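Local coordinates for type IV pilus assembly protein PilF (Thermus thermophilus HB8, PDB 5OIU) that binds ATP and magnesium and, as a hexameric motor ATPase, probably couples ATP hydrolysis to the assembly of type IVa pili, at residues S62-M67 / A107-L112; T158-L163 / I187-V192; D369-A374 / T379-V384. All coordinates share one frame; numbering follows the deposited sequence.

Interaction 1: S62-M67 / A107-L112; sequences SVVKIM and AVMRLL
With CG1 of Val64 set anti to the backbone N (chi1 167°), this methyl reaches from helix 57-67 to strand 104-111. Met109 answers from the strand: chi1 and an extended chi2 (176°) carry SD to the valine, and the bend at chi3 (-54°) turns CE aside. The sulfur lies 4.2 Å from Val64 CG1. The two side chains cross obliquely, meeting branch to bend. The same methyl has a second neighbour, Ala107 CB, 4.3 Å from Val64 CG1. A single valine branch thus touches two residues whose side chains emerge from the same face of the strand, two positions apart, while Val108 between them points away and packs on Gln210 of a neighbouring subunit. Between the segments the closest CA atoms, those of Val64 and Ala107, are 8.0 Å apart, a spacing that the side chains bridge.

Here a helix is laid against one face of an antiparallel sheet, and Leu96 of strand 90-101 and Val12 of helix 6-22 extend the apolar layer around Val64. Nearby, a salt bridge from Lys65 NZ to Glu105 OE2 joins the same helix and strand by charge. Between the two segments themselves no hydrogen bond forms. The pairs at Val64 rest on dispersion between buried carbon and sulfur and have no preferred direction; the directed link comes from the neighbouring salt bridge.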
ATOM      1  N   SER C  62      30.604   3.382 -29.955  1.00 51.30           N
ATOM      2  CA  SER C  62      30.886   2.181 -29.178  1.00 52.88           C
ATOM      3  C   SER C  62      32.083   2.395 -28.263  1.00 51.01           C
ATOM      4  O   SER C  62      32.041   2.045 -27.079  1.00 47.96           O
ATOM      5  CB  SER C  62      31.116   0.995 -30.110  1.00 57.12           C
ATOM      6  OG  SER C  62      30.759  -0.218 -29.466  1.00 68.26           O
ATOM      7  N   VAL C  63      33.162   2.979 -28.795  1.00 53.49           N
ATOM      8  CA  VAL C  63      34.341   3.259 -27.975  1.00 54.34           C
ATOM      9  C   VAL C  63      33.967   4.158 -26.810  1.00 51.92           C
ATOM     10  O   VAL C  63      34.359   3.929 -25.659  1.00 52.93           O
ATOM     11  CB  VAL C  63      35.451   3.900 -28.825  1.00 53.11           C
ATOM     12  CG1 VAL C  63      36.627   4.244 -27.958  1.00 47.46           C
ATOM     13  CG2 VAL C  63      35.864   2.964 -29.939  1.00 59.31           C
ATOM     14  N   VAL C  64      33.190   5.192 -27.104  1.00 49.53           N
ATOM     15  CA  VAL C  64      32.800   6.160 -26.093  1.00 51.03           C
ATOM     16  C   VAL C  64      31.870   5.520 -25.061  1.00 50.72           C
ATOM     17  O   VAL C  64      31.975   5.788 -23.855  1.00 42.33           O
ATOM     18  CB  VAL C  64      32.170   7.363 -26.810  1.00 46.96           C
ATOM     19  CG1 VAL C  64      31.467   8.234 -25.857  1.00 44.55           C
ATOM     20  CG2 VAL C  64      33.249   8.127 -27.529  1.00 46.38           C
ATOM     21  N   LYS C  65      30.970   4.636 -25.513  1.00 50.90           N
ATOM     22  CA  LYS C  65      30.057   3.960 -24.595  1.00 46.23           C
ATOM     23  C   LYS C  65      30.811   3.021 -23.672  1.00 48.97           C
ATOM     24  O   LYS C  65      30.568   3.007 -22.459  1.00 52.00           O
ATOM     25  CB  LYS C  65      28.981   3.190 -25.360  1.00 48.96           C
ATOM     26  CG  LYS C  65      27.695   3.945 -25.540  1.00 46.82           C
ATOM     27  CD  LYS C  65      26.645   3.069 -26.151  1.00 50.49           C
ATOM     28  CE  LYS C  65      25.499   3.889 -26.691  1.00 48.33           C
ATOM     29  NZ  LYS C  65      24.332   3.008 -26.961  1.00 50.98           N
ATOM     30  N   ILE C  66      31.725   2.217 -24.228  1.00 50.82           N
ATOM     31  CA  ILE C  66      32.492   1.297 -23.394  1.00 50.89           C
ATOM     32  C   ILE C  66      33.327   2.070 -22.386  1.00 48.03           C
ATOM     33  O   ILE C  66      33.465   1.655 -21.230  1.00 49.18           O
ATOM     34  CB  ILE C  66      33.366   0.374 -24.261  1.00 51.34           C
ATOM     35  CG1 ILE C  66      32.525  -0.749 -24.841  1.00 48.34           C
ATOM     36  CG2 ILE C  66      34.468  -0.251 -23.427  1.00 44.06           C
ATOM     37  CD1 ILE C  66      33.126  -1.329 -26.074  1.00 60.33           C
ATOM     38  N   MET C  67      33.886   3.211 -22.805  1.00 47.16           N
ATOM     39  CA  MET C  67      34.659   4.043 -21.887  1.00 46.09           C
ATOM     40  C   MET C  67      33.823   4.505 -20.704  1.00 50.41           C
ATOM     41  O   MET C  67      34.344   4.652 -19.591  1.00 48.85           O
ATOM     42  CB  MET C  67      35.224   5.259 -22.618  1.00 45.57           C
ATOM     43  CG  MET C  67      36.564   5.029 -23.302  1.00 50.99           C
ATOM     44  SD  MET C  67      36.983   6.352 -24.454  1.00 55.29           S
ATOM     45  CE  MET C  67      37.475   7.614 -23.307  1.00 48.96           C
ATOM     46  N   ALA C 107      26.834  12.089 -28.896  1.00 41.54           N
ATOM     47  CA  ALA C 107      27.537  11.935 -27.637  1.00 40.33           C
ATOM     48  C   ALA C 107      28.093  13.288 -27.230  1.00 42.36           C
ATOM     49  O   ALA C 107      28.684  13.992 -28.055  1.00 39.41           O
ATOM     50  CB  ALA C 107      28.644  10.893 -27.760  1.00 40.69           C
ATOM     51  N   VAL C 108      27.869  13.677 -25.977  1.00 42.04           N
ATOM     52  CA  VAL C 108      28.491  14.871 -25.419  1.00 40.20           C
ATOM     53  C   VAL C 108      29.390  14.421 -24.281  1.00 42.72           C
ATOM     54  O   VAL C 108      28.985  13.602 -23.443  1.00 42.04           O
ATOM     55  CB  VAL C 108      27.460  15.912 -24.937  1.00 38.53           C
ATOM     56  CG1 VAL C 108      28.166  17.050 -24.202  1.00 37.09           C
ATOM     57  CG2 VAL C 108      26.666  16.493 -26.111  1.00 32.03           C
ATOM     58  N   MET C 109      30.618  14.923 -24.269  1.00 39.71           N
ATOM     59  CA  MET C 109      31.533  14.674 -23.166  1.00 38.55           C
ATOM     60  C   MET C 109      31.955  16.014 -22.578  1.00 41.09           C
ATOM     61  O   MET C 109      32.675  16.781 -23.227  1.00 38.05           O
ATOM     62  CB  MET C 109      32.732  13.857 -23.639  1.00 38.30           C
ATOM     63  CG  MET C 109      32.439  12.371 -23.750  1.00 42.47           C
ATOM     64  SD  MET C 109      33.791  11.389 -24.418  1.00 44.35           S
ATOM     65  CE  MET C 109      34.123  12.249 -25.960  1.00 38.71           C
ATOM     66  N   ARG C 110      31.489  16.312 -21.362  1.00 39.86           N
ATOM     67  CA  ARG C 110      31.943  17.511 -20.679  1.00 40.04           C
ATOM     68  C   ARG C 110      33.228  17.207 -19.931  1.00 40.11           C
ATOM     69  O   ARG C 110      33.307  16.227 -19.183  1.00 40.48           O
ATOM     70  CB  ARG C 110      30.902  18.063 -19.700  1.00 44.06           C
ATOM     71  CG  ARG C 110      31.553  19.170 -18.815  1.00 46.78           C
ATOM     72  CD  ARG C 110      30.613  20.248 -18.267  1.00 46.29           C
ATOM     73  NE  ARG C 110      29.907  20.996 -19.297  1.00 41.93           N
ATOM     74  CZ  ARG C 110      28.636  21.360 -19.166  1.00 46.38           C
ATOM     75  NH1 ARG C 110      27.993  21.039 -18.053  1.00 53.43           N
ATOM     76  NH2 ARG C 110      28.003  22.029 -20.124  1.00 40.42           N
ATOM     77  N   LEU C 111      34.236  18.049 -20.128  1.00 41.71           N
ATOM     78  CA  LEU C 111      35.475  17.913 -19.378  1.00 43.73           C
ATOM     79  C   LEU C 111      35.290  18.532 -17.999  1.00 44.79           C
ATOM     80  O   LEU C 111      34.995  19.724 -17.891  1.00 49.75           O
ATOM     81  CB  LEU C 111      36.626  18.571 -20.127  1.00 36.57           C
ATOM     82  CG  LEU C 111      37.184  17.705 -21.262  1.00 39.38           C
ATOM     83  CD1 LEU C 111      36.359  17.857 -22.531  1.00 36.95           C
ATOM     84  CD2 LEU C 111      38.625  18.048 -21.530  1.00 32.70           C
ATOM     85  N   LEU C 112      35.433  17.724 -16.951  1.00 44.77           N
ATOM     86  CA  LEU C 112      35.305  18.231 -15.591  1.00 47.10           C
ATOM     87  C   LEU C 112      36.589  18.934 -15.165  1.00 46.10           C
ATOM     88  O   LEU C 112      37.678  18.602 -15.635  1.00 43.72           O
ATOM     89  CB  LEU C 112      34.989  17.097 -14.605  1.00 44.57           C
ATOM     90  CG  LEU C 112      33.770  16.180 -14.828  1.00 45.57           C
ATOM     91  CD1 LEU C 112      33.722  15.084 -13.768  1.00 40.38           C
ATOM     92  CD2 LEU C 112      32.431  16.942 -14.882  1.00 33.54           C
TER

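Interaction 2: T158-L163 / I187-V192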
ATOM      1  N   THR C 158      32.270  15.070  -0.587  1.00 34.09           N
ATOM      2  CA  THR C 158      31.851  15.251   0.804  1.00 35.70           C
ATOM      3  C   THR C 158      32.220  14.037   1.654  1.00 37.57           C
ATOM      4  O   THR C 158      32.749  14.182   2.764  1.00 35.99           O
ATOM      5  CB  THR C 158      30.342  15.508   0.856  1.00 33.90           C
ATOM      6  OG1 THR C 158      30.088  16.832   0.392  1.00 34.77           O
ATOM      7  CG2 THR C 158      29.784  15.338   2.278  1.00 33.36           C
ATOM      8  N   THR C 159      31.974  12.837   1.126  1.00 34.32           N
ATOM      9  CA  THR C 159      32.218  11.601   1.865  1.00 39.09           C
ATOM     10  C   THR C 159      33.669  11.494   2.318  1.00 41.09           C
ATOM     11  O   THR C 159      33.948  11.191   3.486  1.00 33.80           O
ATOM     12  CB  THR C 159      31.840  10.410   0.989  1.00 37.82           C
ATOM     13  OG1 THR C 159      30.402  10.350   0.865  1.00 37.28           O
ATOM     14  CG2 THR C 159      32.390   9.132   1.571  1.00 28.83           C
ATOM     15  N   PHE C 160      34.611  11.770   1.409  1.00 41.99           N
ATOM     16  CA  PHE C 160      36.020  11.589   1.740  1.00 40.81           C
ATOM     17  C   PHE C 160      36.525  12.670   2.677  1.00 42.01           C
ATOM     18  O   PHE C 160      37.391  12.400   3.520  1.00 36.27           O
ATOM     19  CB  PHE C 160      36.836  11.527   0.468  1.00 38.04           C
ATOM     20  CG  PHE C 160      36.842  10.177  -0.123  1.00 44.50           C
ATOM     21  CD1 PHE C 160      37.698   9.202   0.371  1.00 46.15           C
ATOM     22  CD2 PHE C 160      35.937   9.842  -1.113  1.00 44.17           C
ATOM     23  CE1 PHE C 160      37.685   7.918  -0.156  1.00 46.73           C
ATOM     24  CE2 PHE C 160      35.919   8.562  -1.648  1.00 48.31           C
ATOM     25  CZ  PHE C 160      36.795   7.599  -1.172  1.00 47.05           C
ATOM     26  N   SER C 161      35.979  13.881   2.562  1.00 40.37           N
ATOM     27  CA  SER C 161      36.211  14.896   3.580  1.00 36.43           C
ATOM     28  C   SER C 161      35.829  14.390   4.967  1.00 39.23           C
ATOM     29  O   SER C 161      36.573  14.584   5.933  1.00 37.85           O
ATOM     30  CB  SER C 161      35.419  16.146   3.232  1.00 36.27           C
ATOM     31  OG  SER C 161      35.788  17.205   4.080  1.00 41.08           O
ATOM     32  N   ILE C 162      34.664  13.740   5.082  1.00 38.35           N
ATOM     33  CA  ILE C 162      34.251  13.143   6.352  1.00 36.32           C
ATOM     34  C   ILE C 162      35.326  12.185   6.859  1.00 38.98           C
ATOM     35  O   ILE C 162      35.868  12.346   7.962  1.00 37.81           O
ATOM     36  CB  ILE C 162      32.902  12.422   6.191  1.00 37.57           C
ATOM     37  CG1 ILE C 162      31.785  13.414   5.862  1.00 31.98           C
ATOM     38  CG2 ILE C 162      32.595  11.574   7.433  1.00 35.06           C
ATOM     39  CD1 ILE C 162      30.414  12.782   5.852  1.00 30.04           C
ATOM     40  N   LEU C 163      35.645  11.171   6.040  1.00 37.07           N
ATOM     41  CA  LEU C 163      36.657  10.179   6.386  1.00 37.20           C
ATOM     42  C   LEU C 163      37.996  10.828   6.748  1.00 38.60           C
ATOM     43  O   LEU C 163      38.709  10.338   7.628  1.00 34.72           O
ATOM     44  CB  LEU C 163      36.831   9.194   5.226  1.00 36.59           C
ATOM     45  CG  LEU C 163      35.633   8.299   4.850  1.00 39.55           C
ATOM     46  CD1 LEU C 163      36.062   7.210   3.885  1.00 35.06           C
ATOM     47  CD2 LEU C 163      34.933   7.681   6.075  1.00 32.01           C
ATOM     48  N   ILE C 187      43.473   4.630   5.132  1.00 42.71           N
ATOM     49  CA  ILE C 187      42.225   3.881   5.059  1.00 44.01           C
ATOM     50  C   ILE C 187      42.464   2.725   4.091  1.00 42.54           C
ATOM     51  O   ILE C 187      43.333   2.798   3.215  1.00 42.23           O
ATOM     52  CB  ILE C 187      41.006   4.730   4.617  1.00 42.96           C
ATOM     53  CG1 ILE C 187      41.151   5.156   3.158  1.00 48.79           C
ATOM     54  CG2 ILE C 187      40.813   5.937   5.506  1.00 42.06           C
ATOM     55  CD1 ILE C 187      39.933   5.846   2.620  1.00 50.89           C
ATOM     56  N   ASN C 188      41.709   1.645   4.267  1.00 35.76           N
ATOM     57  CA  ASN C 188      41.799   0.480   3.398  1.00 33.86           C
ATOM     58  C   ASN C 188      40.705   0.563   2.347  1.00 34.81           C
ATOM     59  O   ASN C 188      39.523   0.696   2.683  1.00 35.70           O
ATOM     60  CB  ASN C 188      41.661  -0.821   4.194  1.00 33.58           C
ATOM     61  CG  ASN C 188      42.571  -0.868   5.390  1.00 36.33           C
ATOM     62  OD1 ASN C 188      42.117  -0.855   6.545  1.00 40.52           O
ATOM     63  ND2 ASN C 188      43.865  -0.913   5.131  1.00 27.27           N
ATOM     64  N   GLN C 189      41.087   0.469   1.085  1.00 31.64           N
ATOM     65  CA  GLN C 189      40.118   0.632   0.018  1.00 32.81           C
ATOM     66  C   GLN C 189      40.077  -0.601  -0.869  1.00 34.32           C
ATOM     67  O   GLN C 189      41.114  -1.207  -1.174  1.00 35.86           O
ATOM     68  CB  GLN C 189      40.422   1.881  -0.800  1.00 31.35           C
ATOM     69  CG  GLN C 189      40.397   3.148   0.028  1.00 35.13           C
ATOM     70  CD  GLN C 189      40.763   4.379  -0.786  1.00 37.64           C
ATOM     71  OE1 GLN C 189      41.927   4.768  -0.842  1.00 36.80           O
ATOM     72  NE2 GLN C 189      39.765   5.002  -1.410  1.00 38.08           N
ATOM     73  N   THR C 190      38.861  -0.952  -1.274  1.00 31.92           N
ATOM     74  CA  THR C 190      38.554  -2.148  -2.047  1.00 34.15           C
ATOM     75  C   THR C 190      37.629  -1.744  -3.184  1.00 38.70           C
ATOM     76  O   THR C 190      36.631  -1.049  -2.954  1.00 35.88           O
ATOM     77  CB  THR C 190      37.889  -3.205  -1.153  1.00 33.78           C
ATOM     78  OG1 THR C 190      38.843  -3.677  -0.196  1.00 34.00           O
ATOM     79  CG2 THR C 190      37.353  -4.390  -1.967  1.00 35.19           C
ATOM     80  N   GLN C 191      37.968  -2.154  -4.404  1.00 37.48           N
ATOM     81  CA  GLN C 191      37.217  -1.784  -5.596  1.00 39.78           C
ATOM     82  C   GLN C 191      36.384  -2.958  -6.081  1.00 44.76           C
ATOM     83  O   GLN C 191      36.857  -4.102  -6.082  1.00 45.21           O
ATOM     84  CB  GLN C 191      38.146  -1.353  -6.717  1.00 37.61           C
ATOM     85  CG  GLN C 191      37.420  -0.776  -7.869  1.00 37.77           C
ATOM     86  CD  GLN C 191      38.355  -0.076  -8.823  1.00 42.49           C
ATOM     87  OE1 GLN C 191      38.722   1.096  -8.626  1.00 39.76           O
ATOM     88  NE2 GLN C 191      38.769  -0.797  -9.862  1.00 32.48           N
ATOM     89  N   VAL C 192      35.141  -2.680  -6.500  1.00 38.06           N
ATOM     90  CA  VAL C 192      34.308  -3.770  -6.993  1.00 43.94           C
ATOM     91  C   VAL C 192      34.901  -4.287  -8.294  1.00 43.04           C
ATOM     92  O   VAL C 192      35.483  -3.528  -9.079  1.00 46.35           O
ATOM     93  CB  VAL C 192      32.838  -3.342  -7.152  1.00 42.92           C
ATOM     94  CG1 VAL C 192      32.313  -2.715  -5.853  1.00 40.26           C
ATOM     95  CG2 VAL C 192      32.681  -2.404  -8.300  1.00 44.94           C
TER
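Phe160 of helix 155-166 and Ile187, at the approach to strand 188-191, meet through the far end of the phenyl ring. From CB, chi1 of -83° sets CG beside the backbone N, and the ring projects from the helix toward the strand. CD1 carries the ring outward to CE1, which does most of the touching: Ile187 CD1 lies 4.1 Å from Phe160 CE1, at the ring edge and near its plane. The two side chains cross at about a right angle. CE1 has a second neighbour in Gln189 NE2, 3.8 Å away, and the last atom, CZ, is 4.0 Å from the same nitrogen. Gln189 arrives from the opposite direction, its amide plane turned 60° from the ring, approaching it obliquely. The amide is held by other partners, since NE2 hydrogen-bonds to Glu177 OE2 and Tyr182 O.

One turn further along the helix, Leu163 CD1 sits 4.3 Å from Ile187 CD1, so that this methyl is shared between an aromatic edge and an aliphatic tip. Met216 of strand 214-217 also packs on Phe160 and Leu163. From the strand itself, Thr190 OG1 hydrogen-bonds to Pro100 O of a neighbouring subunit. The helix follows the P-loop (Walker A), and the Phe160 side chain lies about 7 Å from the bound ATP: its packing toward an outer strand of the central, mainly parallel sheet belongs to the P-loop NTPase fold.

Interaction 3: D369-A374 / T379-V384; sequences DGLYKA and TTLEEV
The flat peptide group joining Gly370 to Leu371 receives both methyls of Val384 on one face, the other being turned to the interior of its own helix. Val384 CG2 sits over the carbonyl, 3.3 Å from Gly370 O, while Val384 CG1 lies 3.9 Å from Gly370 CA. At the carbonyl end, Gly370 O accepts the backbone N-H of Ala374. This is a helix-loop-helix unit, in which helices 366-374 and 381-387, joined by a short connection, come close enough for a side chain to rest on bare backbone. The CA atoms of Gly370 and Val384 are 5.3 Å apart, and at Gly370 no side chain stands between them.

Nearer the connection, Ala374 CA approaches Thr379 O at 3.5 Å in a CA-H...O contact, and Ala374 CB packs on Thr379 CG2. The hydroxyl of Thr379 is bonded elsewhere, to Arg279 O. Along another flank, Leu371 and Leu381, both with CG anti to the backbone N, touch through their CD1 methyls, 3.7 Å apart, where the two chains pass at a slant. On the first helix, Lys373 NZ forms a salt bridge with the syn lone pair of Asp369 OD2 and also bonds to Ala330 O, in a residue of the ATP pocket. The second helix is N-capped by Thr380, whose OG1 accepts Glu383 N at 3.0 Å along a nearly straight line, 170° at the hydrogen.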
ATOM      1  N   ASP C 369      18.852  26.898   2.350  1.00 38.88           N
ATOM      2  CA  ASP C 369      20.306  27.001   2.394  1.00 36.80           C
ATOM      3  C   ASP C 369      20.827  27.757   1.178  1.00 42.22           C
ATOM      4  O   ASP C 369      21.683  28.647   1.298  1.00 45.37           O
ATOM      5  CB  ASP C 369      20.932  25.602   2.481  1.00 35.46           C
ATOM      6  CG  ASP C 369      22.420  25.636   2.865  1.00 43.69           C
ATOM      7  OD1 ASP C 369      22.730  25.930   4.050  1.00 50.94           O
ATOM      8  OD2 ASP C 369      23.278  25.347   1.989  1.00 38.82           O
ATOM      9  N   GLY C 370      20.321  27.415  -0.007  1.00 43.72           N
ATOM     10  CA  GLY C 370      20.770  28.096  -1.205  1.00 40.92           C
ATOM     11  C   GLY C 370      20.479  29.577  -1.144  1.00 39.30           C
ATOM     12  O   GLY C 370      21.316  30.397  -1.519  1.00 46.88           O
ATOM     13  N   LEU C 371      19.302  29.943  -0.642  1.00 36.46           N
ATOM     14  CA  LEU C 371      18.950  31.358  -0.583  1.00 41.85           C
ATOM     15  C   LEU C 371      19.894  32.103   0.349  1.00 43.96           C
ATOM     16  O   LEU C 371      20.437  33.157  -0.002  1.00 43.30           O
ATOM     17  CB  LEU C 371      17.499  31.533  -0.136  1.00 39.59           C
ATOM     18  CG  LEU C 371      17.131  33.004   0.071  1.00 39.93           C
ATOM     19  CD1 LEU C 371      17.245  33.744  -1.240  1.00 44.15           C
ATOM     20  CD2 LEU C 371      15.752  33.198   0.673  1.00 44.23           C
ATOM     21  N   TYR C 372      20.113  31.539   1.536  1.00 46.77           N
ATOM     22  CA  TYR C 372      21.034  32.109   2.512  1.00 47.64           C
ATOM     23  C   TYR C 372      22.387  32.433   1.877  1.00 46.56           C
ATOM     24  O   TYR C 372      22.873  33.565   1.975  1.00 49.13           O
ATOM     25  CB  TYR C 372      21.170  31.132   3.690  1.00 46.01           C
ATOM     26  CG  TYR C 372      22.363  31.386   4.588  1.00 60.28           C
ATOM     27  CD1 TYR C 372      22.335  32.395   5.558  1.00 67.36           C
ATOM     28  CD2 TYR C 372      23.526  30.624   4.473  1.00 64.50           C
ATOM     29  CE1 TYR C 372      23.440  32.638   6.386  1.00 65.74           C
ATOM     30  CE2 TYR C 372      24.634  30.859   5.296  1.00 62.02           C
ATOM     31  CZ  TYR C 372      24.583  31.866   6.248  1.00 61.71           C
ATOM     32  OH  TYR C 372      25.666  32.108   7.063  1.00 65.57           O
ATOM     33  N   LYS C 373      22.984  31.465   1.174  1.00 43.70           N
ATOM     34  CA  LYS C 373      24.285  31.707   0.553  1.00 45.72           C
ATOM     35  C   LYS C 373      24.179  32.663  -0.632  1.00 47.87           C
ATOM     36  O   LYS C 373      25.127  33.412  -0.920  1.00 45.75           O
ATOM     37  CB  LYS C 373      24.918  30.386   0.122  1.00 39.48           C
ATOM     38  CG  LYS C 373      25.287  29.476   1.289  1.00 40.96           C
ATOM     39  CD  LYS C 373      25.536  28.054   0.815  1.00 38.56           C
ATOM     40  CE  LYS C 373      25.945  27.160   1.951  1.00 39.15           C
ATOM     41  NZ  LYS C 373      25.854  25.717   1.579  1.00 40.64           N
ATOM     42  N   ALA C 374      23.040  32.657  -1.328  1.00 49.59           N
ATOM     43  CA  ALA C 374      22.797  33.678  -2.339  1.00 46.75           C
ATOM     44  C   ALA C 374      22.711  35.062  -1.714  1.00 44.65           C
ATOM     45  O   ALA C 374      23.177  36.041  -2.312  1.00 44.91           O
ATOM     46  CB  ALA C 374      21.518  33.353  -3.106  1.00 41.93           C
ATOM     47  N   THR C 379      26.387  32.801  -4.684  1.00 44.26           N
ATOM     48  CA  THR C 379      25.755  32.351  -5.911  1.00 43.05           C
ATOM     49  C   THR C 379      24.606  33.290  -6.265  1.00 46.23           C
ATOM     50  O   THR C 379      24.205  34.167  -5.483  1.00 43.79           O
ATOM     51  CB  THR C 379      25.264  30.900  -5.774  1.00 41.76           C
ATOM     52  OG1 THR C 379      24.757  30.448  -7.023  1.00 37.14           O
ATOM     53  CG2 THR C 379      24.163  30.780  -4.704  1.00 39.42           C
ATOM     54  N   THR C 380      24.093  33.119  -7.478  1.00 46.60           N
ATOM     55  CA  THR C 380      22.882  33.817  -7.861  1.00 44.58           C
ATOM     56  C   THR C 380      21.672  33.077  -7.324  1.00 38.72           C
ATOM     57  O   THR C 380      21.731  31.889  -7.002  1.00 44.86           O
ATOM     58  CB  THR C 380      22.768  33.911  -9.373  1.00 45.18           C
ATOM     59  OG1 THR C 380      22.520  32.597  -9.893  1.00 42.43           O
ATOM     60  CG2 THR C 380      24.041  34.479  -9.962  1.00 37.86           C
ATOM     61  N   LEU C 381      20.561  33.794  -7.228  1.00 38.25           N
ATOM     62  CA  LEU C 381      19.312  33.125  -6.887  1.00 40.86           C
ATOM     63  C   LEU C 381      18.879  32.173  -7.994  1.00 40.30           C
ATOM     64  O   LEU C 381      18.300  31.120  -7.706  1.00 38.43           O
ATOM     65  CB  LEU C 381      18.225  34.150  -6.607  1.00 38.53           C
ATOM     66  CG  LEU C 381      16.862  33.542  -6.322  1.00 42.43           C
ATOM     67  CD1 LEU C 381      16.829  33.026  -4.888  1.00 39.18           C
ATOM     68  CD2 LEU C 381      15.746  34.554  -6.586  1.00 36.29           C
ATOM     69  N   GLU C 382      19.175  32.507  -9.256  1.00 38.58           N
ATOM     70  CA  GLU C 382      18.780  31.631 -10.360  1.00 40.10           C
ATOM     71  C   GLU C 382      19.435  30.264 -10.229  1.00 39.47           C
ATOM     72  O   GLU C 382      18.773  29.231 -10.388  1.00 36.40           O
ATOM     73  CB  GLU C 382      19.121  32.266 -11.709  1.00 38.01           C
ATOM     74  CG  GLU C 382      18.155  33.391 -12.131  1.00 52.38           C
ATOM     75  CD  GLU C 382      18.361  34.694 -11.334  1.00 55.57           C
ATOM     76  OE1 GLU C 382      19.519  35.003 -10.986  1.00 54.89           O
ATOM     77  OE2 GLU C 382      17.368  35.413 -11.064  1.00 57.33           O
ATOM     78  N   GLU C 383      20.740  30.241  -9.935  1.00 38.14           N
ATOM     79  CA  GLU C 383      21.425  28.980  -9.677  1.00 38.48           C
ATOM     80  C   GLU C 383      20.708  28.183  -8.603  1.00 36.08           C
ATOM     81  O   GLU C 383      20.461  26.983  -8.764  1.00 35.55           O
ATOM     82  CB  GLU C 383      22.872  29.241  -9.267  1.00 38.50           C
ATOM     83  CG  GLU C 383      23.808  29.345 -10.433  1.00 38.50           C
ATOM     84  CD  GLU C 383      23.877  28.055 -11.217  1.00 40.92           C
ATOM     85  OE1 GLU C 383      24.232  27.031 -10.607  1.00 41.45           O
ATOM     86  OE2 GLU C 383      23.574  28.056 -12.434  1.00 42.48           O
ATOM     87  N   VAL C 384      20.332  28.849  -7.511  1.00 33.53           N
ATOM     88  CA  VAL C 384      19.623  28.167  -6.430  1.00 33.90           C
ATOM     89  C   VAL C 384      18.307  27.585  -6.939  1.00 37.38           C
ATOM     90  O   VAL C 384      18.045  26.381  -6.807  1.00 41.69           O
ATOM     91  CB  VAL C 384      19.397  29.127  -5.252  1.00 41.00           C
ATOM     92  CG1 VAL C 384      18.413  28.529  -4.268  1.00 38.22           C
ATOM     93  CG2 VAL C 384      20.738  29.454  -4.578  1.00 40.13           C
TER

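From the N terminus the three contacts follow in series, none nested in or crossing another. Interaction 1 closes a long, strand-rich loop of 39 residues in the N-terminal antiparallel sheet, folding helix 57-67 back over it. Interaction 2 closes a 23-residue excursion, mostly loop, that includes strand 173-177 and runs from the helix after the P-loop to an outer strand. Interaction 3 closes the shortest connection, four residues between two helices near the C-terminal end, on the opposite side of the chain's centre from interaction 2. Their centres lie 26 to 31 Å apart and they do not touch, so each ties together a different part of the fold: the N-terminal sheet, the central sheet and the C-terminal helices.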